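Local coordinates for Lmo2445 protein (Listeria monocytogenes EGD-e, PDB 5HZL) that is of unknown function but, as a secreted, calcium-binding internalin-like protein with leucine-rich repeats, may engage other molecules through its repeat surface, at residues Asp164-Leu175 against Ser184-Ser192; Leu69-Ala80 against Leu93-Leu103. One frame throughout, in Å; residues are numbered along the deposited sequence.

Contact 1 (Asp164-Leu175 against Ser184-Ser192); sequences DIWMNMPNLDSL and SIPEDIFLS. With CA (calcium ion), chain D; CA (calcium ion), chain F.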
loop_
_atom_site.group_PDB
_atom_site.type_symbol
_atom_site.label_atom_id
_atom_site.label_comp_id
_atom_site.label_asym_id
_atom_site.label_seq_id
_atom_site.Cartn_x
_atom_site.Cartn_y
_atom_site.Cartn_z
ATOM N N ASP A 164 -12.507 -4.433 -10.274
ATOM C CA ASP A 164 -12.516 -3.122 -10.966
ATOM C C ASP A 164 -11.730 -1.915 -10.378
ATOM O O ASP A 164 -11.816 -0.809 -10.936
ATOM C CB ASP A 164 -13.974 -2.711 -11.337
ATOM C CG ASP A 164 -14.915 -2.571 -10.129
ATOM O OD1 ASP A 164 -14.466 -2.634 -8.968
ATOM O OD2 ASP A 164 -16.131 -2.392 -10.355
ATOM N N ILE A 165 -10.951 -2.086 -9.308
ATOM C CA ILE A 165 -10.213 -0.915 -8.818
ATOM C C ILE A 165 -9.056 -0.570 -9.754
ATOM O O ILE A 165 -8.557 -1.415 -10.510
ATOM C CB ILE A 165 -9.679 -1.010 -7.364
ATOM C CG1 ILE A 165 -8.514 -1.992 -7.215
ATOM C CG2 ILE A 165 -10.813 -1.323 -6.388
ATOM C CD1 ILE A 165 -7.903 -1.914 -5.831
ATOM N N TRP A 166 -8.654 0.691 -9.664
ATOM C CA TRP A 166 -7.576 1.273 -10.434
ATOM C C TRP A 166 -7.834 1.315 -11.959
ATOM O O TRP A 166 -6.908 1.213 -12.778
ATOM C CB TRP A 166 -6.221 0.645 -10.051
ATOM C CG TRP A 166 -5.929 0.675 -8.552
ATOM C CD1 TRP A 166 -6.136 1.726 -7.696
ATOM C CD2 TRP A 166 -5.282 -0.344 -7.774
ATOM N NE1 TRP A 166 -5.725 1.398 -6.430
ATOM C CE2 TRP A 166 -5.185 0.139 -6.450
ATOM C CE3 TRP A 166 -4.796 -1.627 -8.061
ATOM C CZ2 TRP A 166 -4.619 -0.619 -5.416
ATOM C CZ3 TRP A 166 -4.237 -2.375 -7.034
ATOM C CH2 TRP A 166 -4.155 -1.866 -5.726
HETATM N N MSE A 167 -9.105 1.508 -12.316
HETATM C CA MSE A 167 -9.538 1.611 -13.711
HETATM C C MSE A 167 -9.911 3.027 -14.046
HETATM O O MSE A 167 -10.513 3.299 -15.084
HETATM C CB MSE A 167 -10.729 0.693 -13.893
HETATM C CG MSE A 167 -10.294 -0.759 -13.807
HETATM SE SE MSE A 167 -9.183 -1.190 -15.373
HETATM C CE MSE A 167 -10.589 -1.308 -16.755
ATOM N N ASN A 168 -9.526 3.940 -13.162
ATOM C CA ASN A 168 -9.783 5.366 -13.292
ATOM C C ASN A 168 -8.508 6.173 -13.678
ATOM O O ASN A 168 -8.529 7.401 -13.609
ATOM C CB ASN A 168 -10.336 5.875 -11.938
ATOM C CG ASN A 168 -9.359 5.641 -10.753
ATOM O OD1 ASN A 168 -8.588 4.664 -10.734
ATOM N ND2 ASN A 168 -9.402 6.538 -9.756
HETATM N N MSE A 169 -7.423 5.488 -14.075
HETATM C CA MSE A 169 -6.133 6.128 -14.420
HETATM C C MSE A 169 -5.700 5.754 -15.819
HETATM O O MSE A 169 -4.931 4.809 -15.998
HETATM C CB MSE A 169 -5.124 5.652 -13.379
HETATM C CG MSE A 169 -5.347 6.377 -12.049
HETATM SE SE MSE A 169 -4.225 5.624 -10.615
HETATM C CE MSE A 169 -5.409 4.107 -10.187
ATOM N N PRO A 170 -6.155 6.509 -16.824
ATOM C CA PRO A 170 -5.851 6.168 -18.228
ATOM C C PRO A 170 -4.394 6.106 -18.688
ATOM O O PRO A 170 -4.135 5.553 -19.758
ATOM C CB PRO A 170 -6.627 7.230 -19.030
ATOM C CG PRO A 170 -6.803 8.369 -18.106
ATOM C CD PRO A 170 -6.908 7.779 -16.735
ATOM N N ASN A 171 -3.460 6.651 -17.915
ATOM C CA ASN A 171 -2.043 6.624 -18.317
ATOM C C ASN A 171 -1.171 5.698 -17.500
ATOM O O ASN A 171 0.018 5.575 -17.790
ATOM C CB ASN A 171 -1.487 8.048 -18.338
ATOM C CG ASN A 171 -2.170 8.906 -19.381
ATOM O OD1 ASN A 171 -2.504 8.431 -20.468
ATOM N ND2 ASN A 171 -2.374 10.169 -19.066
ATOM N N LEU A 172 -1.773 5.037 -16.508
ATOM C CA LEU A 172 -1.069 4.106 -15.638
ATOM C C LEU A 172 -0.390 3.071 -16.519
ATOM O O LEU A 172 -1.049 2.427 -17.344
ATOM C CB LEU A 172 -2.051 3.440 -14.668
ATOM C CG LEU A 172 -1.494 2.482 -13.609
ATOM C CD1 LEU A 172 -0.469 3.165 -12.722
ATOM C CD2 LEU A 172 -2.635 1.932 -12.773
ATOM N N ASP A 173 0.927 2.949 -16.360
ATOM C CA ASP A 173 1.727 2.027 -17.161
ATOM C C ASP A 173 2.573 1.062 -16.332
ATOM O O ASP A 173 3.137 0.114 -16.889
ATOM C CB ASP A 173 2.662 2.837 -18.065
ATOM C CG ASP A 173 3.272 2.004 -19.178
ATOM O OD1 ASP A 173 2.505 1.364 -19.946
ATOM O OD2 ASP A 173 4.510 2.024 -19.310
ATOM N N SER A 174 2.687 1.306 -15.027
ATOM C CA SER A 174 3.466 0.430 -14.150
ATOM C C SER A 174 2.780 0.308 -12.789
ATOM O O SER A 174 2.507 1.313 -12.143
ATOM C CB SER A 174 4.892 0.949 -13.997
ATOM O OG SER A 174 5.678 0.048 -13.232
ATOM N N LEU A 175 2.512 -0.926 -12.367
ATOM C CA LEU A 175 1.841 -1.195 -11.094
ATOM C C LEU A 175 2.557 -2.351 -10.400
ATOM O O LEU A 175 2.385 -3.500 -10.787
ATOM C CB LEU A 175 0.363 -1.531 -11.351
ATOM C CG LEU A 175 -0.527 -1.879 -10.160
ATOM C CD1 LEU A 175 -0.600 -0.702 -9.207
ATOM C CD2 LEU A 175 -1.913 -2.274 -10.638
ATOM N N SER A 184 -6.992 -11.724 -3.214
ATOM C CA SER A 184 -7.742 -11.495 -4.413
ATOM C C SER A 184 -6.848 -10.784 -5.415
ATOM O O SER A 184 -5.811 -10.235 -5.037
ATOM C CB SER A 184 -8.909 -10.605 -3.999
ATOM O OG SER A 184 -9.666 -10.138 -5.092
ATOM N N ILE A 185 -7.260 -10.787 -6.679
ATOM C CA ILE A 185 -6.513 -10.148 -7.737
ATOM C C ILE A 185 -7.306 -8.996 -8.369
ATOM O O ILE A 185 -8.514 -9.137 -8.608
ATOM C CB ILE A 185 -6.189 -11.162 -8.866
ATOM C CG1 ILE A 185 -5.403 -12.358 -8.317
ATOM C CG2 ILE A 185 -5.407 -10.508 -10.017
ATOM C CD1 ILE A 185 -5.030 -13.396 -9.367
ATOM N N PRO A 186 -6.637 -7.847 -8.631
ATOM C CA PRO A 186 -7.301 -6.755 -9.347
ATOM C C PRO A 186 -7.282 -7.155 -10.834
ATOM O O PRO A 186 -6.427 -6.714 -11.594
ATOM C CB PRO A 186 -6.412 -5.548 -9.060
ATOM C CG PRO A 186 -5.070 -6.119 -8.799
ATOM C CD PRO A 186 -5.282 -7.468 -8.193
ATOM N N GLU A 187 -8.226 -8.005 -11.223
ATOM C CA GLU A 187 -8.288 -8.522 -12.592
ATOM C C GLU A 187 -8.370 -7.533 -13.738
ATOM O O GLU A 187 -7.576 -7.619 -14.668
ATOM C CB GLU A 187 -9.432 -9.524 -12.753
ATOM C CG GLU A 187 -9.216 -10.814 -11.994
ATOM C CD GLU A 187 -10.237 -11.871 -12.347
ATOM O OE1 GLU A 187 -9.890 -13.062 -12.215
ATOM O OE2 GLU A 187 -11.369 -11.524 -12.779
ATOM N N ASP A 188 -9.331 -6.617 -13.680
ATOM C CA ASP A 188 -9.518 -5.658 -14.771
ATOM C C ASP A 188 -8.240 -4.986 -15.259
ATOM O O ASP A 188 -7.932 -5.048 -16.453
ATOM C CB ASP A 188 -10.539 -4.568 -14.412
ATOM C CG ASP A 188 -11.960 -5.096 -14.254
ATOM O OD1 ASP A 188 -12.172 -6.313 -14.099
ATOM O OD2 ASP A 188 -12.878 -4.253 -14.284
ATOM N N ILE A 189 -7.500 -4.377 -14.333
ATOM C CA ILE A 189 -6.276 -3.659 -14.682
ATOM C C ILE A 189 -5.205 -4.568 -15.301
ATOM O O ILE A 189 -4.551 -4.153 -16.264
ATOM C CB ILE A 189 -5.732 -2.822 -13.490
ATOM C CG1 ILE A 189 -4.714 -1.774 -13.958
ATOM C CG2 ILE A 189 -5.181 -3.708 -12.384
ATOM C CD1 ILE A 189 -5.283 -0.744 -14.920
ATOM N N PHE A 190 -5.024 -5.790 -14.787
ATOM C CA PHE A 190 -4.031 -6.688 -15.388
ATOM C C PHE A 190 -4.450 -7.207 -16.762
ATOM O O PHE A 190 -3.598 -7.424 -17.621
ATOM C CB PHE A 190 -3.659 -7.873 -14.493
ATOM C CG PHE A 190 -2.976 -7.492 -13.214
ATOM C CD1 PHE A 190 -1.897 -6.611 -13.210
ATOM C CD2 PHE A 190 -3.331 -8.092 -12.029
ATOM C CE1 PHE A 190 -1.252 -6.273 -12.033
ATOM C CE2 PHE A 190 -2.677 -7.766 -10.849
ATOM C CZ PHE A 190 -1.635 -6.853 -10.848
ATOM N N LEU A 191 -5.751 -7.394 -16.967
ATOM C CA LEU A 191 -6.283 -7.889 -18.245
ATOM C C LEU A 191 -6.518 -6.813 -19.303
ATOM O O LEU A 191 -6.710 -7.147 -20.470
ATOM C CB LEU A 191 -7.590 -8.656 -18.022
ATOM C CG LEU A 191 -7.514 -9.890 -17.121
ATOM C CD1 LEU A 191 -8.909 -10.479 -16.976
ATOM C CD2 LEU A 191 -6.534 -10.926 -17.656
ATOM N N SER A 192 -6.514 -5.544 -18.910
ATOM C CA SER A 192 -6.735 -4.445 -19.860
ATOM C C SER A 192 -5.568 -4.229 -20.817
ATOM O O SER A 192 -5.737 -3.597 -21.847
ATOM C CB SER A 192 -6.958 -3.136 -19.106
ATOM O OG SER A 192 -5.797 -2.794 -18.361
HETATM CA CA CA D . -13.501 -12.930 -12.607
HETATM CA CA CA F . 0.774 1.378 -21.883
HETATM O O HOH W 1 -8.248 -4.000 -11.789
#
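In the leucine-rich-repeat stack, Ile189 of the short helix 187-191 packs against the loop that runs through Trp166, Met167 and Leu172 into strand 174-176. The helix precedes strand 197-199, the next strand of the same parallel sheet. Ile189 loses more surface to the facing segment than any other residue here, and its two branches divide the work. With CG1 anti to the backbone N (chi1 -163°), CD1 extends along the loop to Met167 SE at 4.0 Å and Leu172 CD2 at 4.3 Å. The shorter branch, CG2, meets Leu175 CD2 at 4.0 Å; Leu175 CD2 also touches Phe190 CE1. Met167, modelled as selenomethionine, is bent at both chi2 and chi3; this curls its selenium back over the start of the helix, 3.8 Å from Asp188 CB, and the two side chains cross at about a right angle. Further along, the ring of Trp166 meets Pro186 obliquely, CZ3 to CG at 4.2 Å. One face of this indole is covered by Ile165 CD1, lying over the ring centre, while NE1 is tied to the carbonyl of Pro139.

Pro186 occupies the N-cap position, and Ile189 N lies in the first helical turn. Water 1 accepts from Ile189 N at 2.7 Å and donates to Ile165 O at 2.9 Å, a bridge that joins the helix start to the facing backbone. Each segment also reaches a calcium site: Asp173 OD1 binds one ion together with Gln194 O, whereas Glu187, extended beyond CG, coordinates a different ion through OE2 at 2.6 Å, with Glu163 OE1 as its companion ligand.

Contact 2 (Leu69-Ala80 against Leu93-Leu103); sequences LSVLNNEVFTNA and LPDLSEALPAL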
loop_
_atom_site.group_PDB
_atom_site.type_symbol
_atom_site.label_atom_id
_atom_site.label_comp_id
_atom_site.label_asym_id
_atom_site.label_seq_id
_atom_site.Cartn_x
_atom_site.Cartn_y
_atom_site.Cartn_z
ATOM N N LEU A 69 3.755 16.495 9.533
ATOM C CA LEU A 69 3.649 16.884 8.121
ATOM C C LEU A 69 2.487 17.797 7.760
ATOM O O LEU A 69 2.589 18.551 6.803
ATOM C CB LEU A 69 3.579 15.647 7.214
ATOM C CG LEU A 69 4.830 14.790 7.079
ATOM C CD1 LEU A 69 4.514 13.523 6.304
ATOM C CD2 LEU A 69 5.956 15.561 6.408
ATOM N N SER A 70 1.396 17.730 8.505
ATOM C CA SER A 70 0.224 18.559 8.200
ATOM C C SER A 70 0.546 20.054 8.258
ATOM O O SER A 70 -0.123 20.877 7.636
ATOM C CB SER A 70 -0.964 18.191 9.092
ATOM O OG SER A 70 -0.663 18.379 10.450
ATOM N N VAL A 71 1.592 20.375 9.007
ATOM C CA VAL A 71 2.096 21.746 9.125
ATOM C C VAL A 71 2.471 22.374 7.764
ATOM O O VAL A 71 2.390 23.600 7.617
ATOM C CB VAL A 71 3.262 21.776 10.142
ATOM C CG1 VAL A 71 4.240 22.892 9.892
ATOM C CG2 VAL A 71 2.712 21.823 11.567
ATOM N N LEU A 72 2.857 21.542 6.788
ATOM C CA LEU A 72 3.202 22.002 5.430
ATOM C C LEU A 72 2.044 22.778 4.776
ATOM O O LEU A 72 2.279 23.699 3.970
ATOM C CB LEU A 72 3.640 20.837 4.540
ATOM C CG LEU A 72 4.955 20.146 4.925
ATOM C CD1 LEU A 72 5.189 18.891 4.092
ATOM C CD2 LEU A 72 6.149 21.088 4.802
ATOM N N ASN A 73 0.808 22.414 5.130
ATOM C CA ASN A 73 -0.379 23.121 4.637
ATOM C C ASN A 73 -0.514 24.577 5.117
ATOM O O ASN A 73 -1.427 25.285 4.685
ATOM C CB ASN A 73 -1.643 22.322 4.933
ATOM C CG ASN A 73 -1.748 21.087 4.070
ATOM O OD1 ASN A 73 -1.439 21.136 2.883
ATOM N ND2 ASN A 73 -2.219 19.986 4.641
ATOM N N ASN A 74 0.382 25.017 6.001
ATOM C CA ASN A 74 0.389 26.411 6.448
ATOM C C ASN A 74 0.865 27.331 5.350
ATOM O O ASN A 74 0.773 28.525 5.501
ATOM C CB ASN A 74 1.271 26.635 7.681
ATOM C CG ASN A 74 0.695 26.014 8.942
ATOM O OD1 ASN A 74 -0.398 25.441 8.938
ATOM N ND2 ASN A 74 1.434 26.131 10.040
ATOM N N GLU A 75 1.401 26.782 4.266
ATOM C CA GLU A 75 1.858 27.593 3.146
ATOM C C GLU A 75 1.632 26.851 1.833
ATOM O O GLU A 75 1.098 25.746 1.809
ATOM C CB GLU A 75 3.347 27.945 3.298
ATOM C CG GLU A 75 3.739 28.658 4.588
ATOM C CD GLU A 75 3.044 29.995 4.802
ATOM O OE1 GLU A 75 2.453 30.580 3.855
ATOM O OE2 GLU A 75 3.104 30.464 5.949
ATOM N N VAL A 76 2.038 27.487 0.745
ATOM C CA VAL A 76 1.921 26.934 -0.589
ATOM C C VAL A 76 3.300 26.974 -1.252
ATOM O O VAL A 76 3.859 28.057 -1.446
ATOM C CB VAL A 76 0.927 27.762 -1.443
ATOM C CG1 VAL A 76 0.894 27.257 -2.883
ATOM C CG2 VAL A 76 -0.464 27.740 -0.822
ATOM N N PHE A 77 3.842 25.798 -1.583
ATOM C CA PHE A 77 5.130 25.682 -2.259
ATOM C C PHE A 77 4.717 25.549 -3.715
ATOM O O PHE A 77 4.697 24.457 -4.255
ATOM C CB PHE A 77 5.872 24.445 -1.779
ATOM C CG PHE A 77 6.172 24.435 -0.306
ATOM C CD1 PHE A 77 5.208 24.024 0.612
ATOM C CD2 PHE A 77 7.441 24.793 0.167
ATOM C CE1 PHE A 77 5.494 24.000 1.978
ATOM C CE2 PHE A 77 7.731 24.770 1.528
ATOM C CZ PHE A 77 6.758 24.374 2.435
ATOM N N THR A 78 4.377 26.676 -4.343
ATOM C CA THR A 78 3.872 26.704 -5.736
ATOM C C THR A 78 4.635 25.896 -6.782
ATOM O O THR A 78 4.022 25.467 -7.735
ATOM C CB THR A 78 3.778 28.139 -6.327
ATOM O OG1 THR A 78 5.089 28.675 -6.436
ATOM C CG2 THR A 78 2.911 29.098 -5.485
ATOM N N ASN A 79 5.940 25.684 -6.609
ATOM C CA ASN A 79 6.763 24.942 -7.606
ATOM C C ASN A 79 7.412 23.632 -7.173
ATOM O O ASN A 79 8.225 23.073 -7.909
ATOM C CB ASN A 79 7.886 25.854 -8.071
ATOM C CG ASN A 79 7.377 27.122 -8.659
ATOM O OD1 ASN A 79 6.408 27.132 -9.407
ATOM N ND2 ASN A 79 8.037 28.203 -8.334
ATOM N N ALA A 80 7.072 23.151 -5.990
ATOM C CA ALA A 80 7.644 21.922 -5.509
ATOM C C ALA A 80 7.011 20.774 -6.293
ATOM O O ALA A 80 5.807 20.559 -6.210
ATOM C CB ALA A 80 7.385 21.773 -4.017
ATOM N N LEU A 93 -1.250 9.663 6.600
ATOM C CA LEU A 93 -0.644 10.780 5.857
ATOM C C LEU A 93 -1.701 11.856 5.576
ATOM O O LEU A 93 -2.762 11.543 5.045
ATOM C CB LEU A 93 -0.077 10.297 4.513
ATOM C CG LEU A 93 0.615 11.347 3.625
ATOM C CD1 LEU A 93 1.973 11.772 4.182
ATOM C CD2 LEU A 93 0.806 10.812 2.221
ATOM N N PRO A 94 -1.414 13.124 5.902
ATOM C CA PRO A 94 -2.442 14.122 5.605
ATOM C C PRO A 94 -2.562 14.439 4.101
ATOM O O PRO A 94 -1.733 14.009 3.274
ATOM C CB PRO A 94 -1.944 15.357 6.359
ATOM C CG PRO A 94 -0.451 15.227 6.294
ATOM C CD PRO A 94 -0.172 13.750 6.401
ATOM N N ASP A 95 -3.619 15.179 3.778
ATOM C CA ASP A 95 -3.907 15.640 2.424
ATOM C C ASP A 95 -3.077 16.924 2.269
ATOM O O ASP A 95 -3.420 17.958 2.850
ATOM C CB ASP A 95 -5.422 15.894 2.294
ATOM C CG ASP A 95 -5.841 16.472 0.939
ATOM O OD1 ASP A 95 -4.997 17.051 0.219
ATOM O OD2 ASP A 95 -7.049 16.362 0.616
ATOM N N LEU A 96 -1.991 16.844 1.499
ATOM C CA LEU A 96 -1.085 17.980 1.270
ATOM C C LEU A 96 -1.281 18.707 -0.074
ATOM O O LEU A 96 -0.410 19.478 -0.483
ATOM C CB LEU A 96 0.374 17.514 1.398
ATOM C CG LEU A 96 0.825 16.945 2.750
ATOM C CD1 LEU A 96 2.209 16.347 2.647
ATOM C CD2 LEU A 96 0.793 18.010 3.836
ATOM N N SER A 97 -2.416 18.489 -0.744
ATOM C CA SER A 97 -2.700 19.138 -2.043
ATOM C C SER A 97 -2.775 20.667 -1.979
ATOM O O SER A 97 -2.569 21.342 -2.979
ATOM C CB SER A 97 -4.008 18.614 -2.631
ATOM O OG SER A 97 -5.103 18.888 -1.777
ATOM N N GLU A 98 -3.082 21.184 -0.796
ATOM C CA GLU A 98 -3.195 22.624 -0.547
ATOM C C GLU A 98 -1.767 23.227 -0.635
ATOM O O GLU A 98 -1.542 24.262 -1.261
ATOM C CB GLU A 98 -3.806 22.842 0.861
ATOM C CG GLU A 98 -4.442 24.202 1.148
ATOM C CD GLU A 98 -5.785 24.428 0.423
ATOM O OE1 GLU A 98 -6.264 23.514 -0.303
ATOM O OE2 GLU A 98 -6.377 25.533 0.595
ATOM N N ALA A 99 -0.815 22.534 -0.020
ATOM C CA ALA A 99 0.587 22.956 0.011
ATOM C C ALA A 99 1.425 22.563 -1.195
ATOM O O ALA A 99 2.433 23.214 -1.486
ATOM C CB ALA A 99 1.257 22.394 1.258
ATOM N N LEU A 100 1.016 21.515 -1.893
ATOM C CA LEU A 100 1.786 21.020 -3.020
ATOM C C LEU A 100 0.965 20.917 -4.306
ATOM O O LEU A 100 0.799 19.834 -4.863
ATOM C CB LEU A 100 2.361 19.660 -2.624
ATOM C CG LEU A 100 3.170 19.644 -1.323
ATOM C CD1 LEU A 100 3.502 18.210 -0.939
ATOM C CD2 LEU A 100 4.428 20.487 -1.441
ATOM N N PRO A 101 0.483 22.059 -4.809
ATOM C CA PRO A 101 -0.327 22.037 -6.032
ATOM C C PRO A 101 0.403 21.532 -7.292
ATOM O O PRO A 101 -0.243 20.989 -8.178
ATOM C CB PRO A 101 -0.733 23.501 -6.202
ATOM C CG PRO A 101 0.390 24.261 -5.582
ATOM C CD PRO A 101 0.841 23.436 -4.413
ATOM N N ALA A 102 1.725 21.689 -7.360
ATOM C CA ALA A 102 2.517 21.256 -8.518
ATOM C C ALA A 102 3.157 19.868 -8.366
ATOM O O ALA A 102 3.954 19.452 -9.214
ATOM C CB ALA A 102 3.605 22.287 -8.774
ATOM N N LEU A 103 2.786 19.144 -7.312
ATOM C CA LEU A 103 3.381 17.841 -7.033
ATOM C C LEU A 103 3.274 16.844 -8.189
ATOM O O LEU A 103 2.194 16.638 -8.738
ATOM C CB LEU A 103 2.763 17.254 -5.767
ATOM C CG LEU A 103 3.493 16.050 -5.168
ATOM C CD1 LEU A 103 4.949 16.386 -4.858
ATOM C CD2 LEU A 103 2.764 15.604 -3.909
HETATM O O HOH W 2 3.695 22.082 -5.364
#
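The side chains of Asn73 and Leu96 cross at about a right angle, and Asn73 uses both ends of its amide to hold the loop 93-103. ND2 donates to Asp95 O over 3.0 Å with an N-H...O angle of 151°; the donor is tilted from the carbonyl plane of Asp95, and Asp95 O lies somewhat out of the Asn73 amide plane. OD1 accepts a weak bond from Ala99 N at 3.3 Å. Placing CG beside the backbone N (chi1 -71°) swings the amide toward the loop, although the side chain sets out along the interface.

On the interior side of this polar pair, leucines meet obliquely: Leu69 CD1 touches Leu93 CD1 at 3.7 Å, and Leu72 CB lies 4.1 Å from Leu96 CD2. Ser70 packs against the Pro94 ring with its CB.

Phe77 and Leu100 instead lie side by side and point the same way, CD1 to CD2 at 4.2 Å; Ala80 CB reaches the same Leu100 methyl, and Ile57 of strand 56-58 touches all three residues. Ala99 O sits at the edge of the Phe77 ring, in its plane, where it also accepts Phe77 N at 2.9 Å with a nearly straight angle of 163°. Val76 touches Pro101 through CG1 against CG. Beyond it, water 2 donates to Phe77 O and Ala80 O and accepts from Ala102 N at 2.8 Å.

The segments leading to the adjacent parallel strands 82-84 and 105-107 are joined in two ways, by apolar branches inside and by a polar seam of amide, backbone and water. Engaging one carbonyl and one N-H probably favours this orientation of the Asn73 amide, mainly through the ND2 bond, and the seam supplies partners for backbone atoms that form no sheet here.

In the fold
Contact 2 lies toward the N-terminal end of the solenoid and contact 1 toward its C-terminal end; their centres are 28 Å apart and their nearest atoms about 13 Å, so they do not touch. In both, the two segments lead to adjacent strands of the parallel sheet: 82-84 and 105-107 in contact 2, 174-176 and 197-199 in contact 1. They differ in their relation to calcium. Contact 1 supplies ligands itself, through Asp173 and Glu187, whereas contact 2 stands back: the Phe77 side chain is about 11 Å from Gly35, and the Leu72 side chain about 12 Å from that of Glu31, both calcium-binding residues of the N-terminal region.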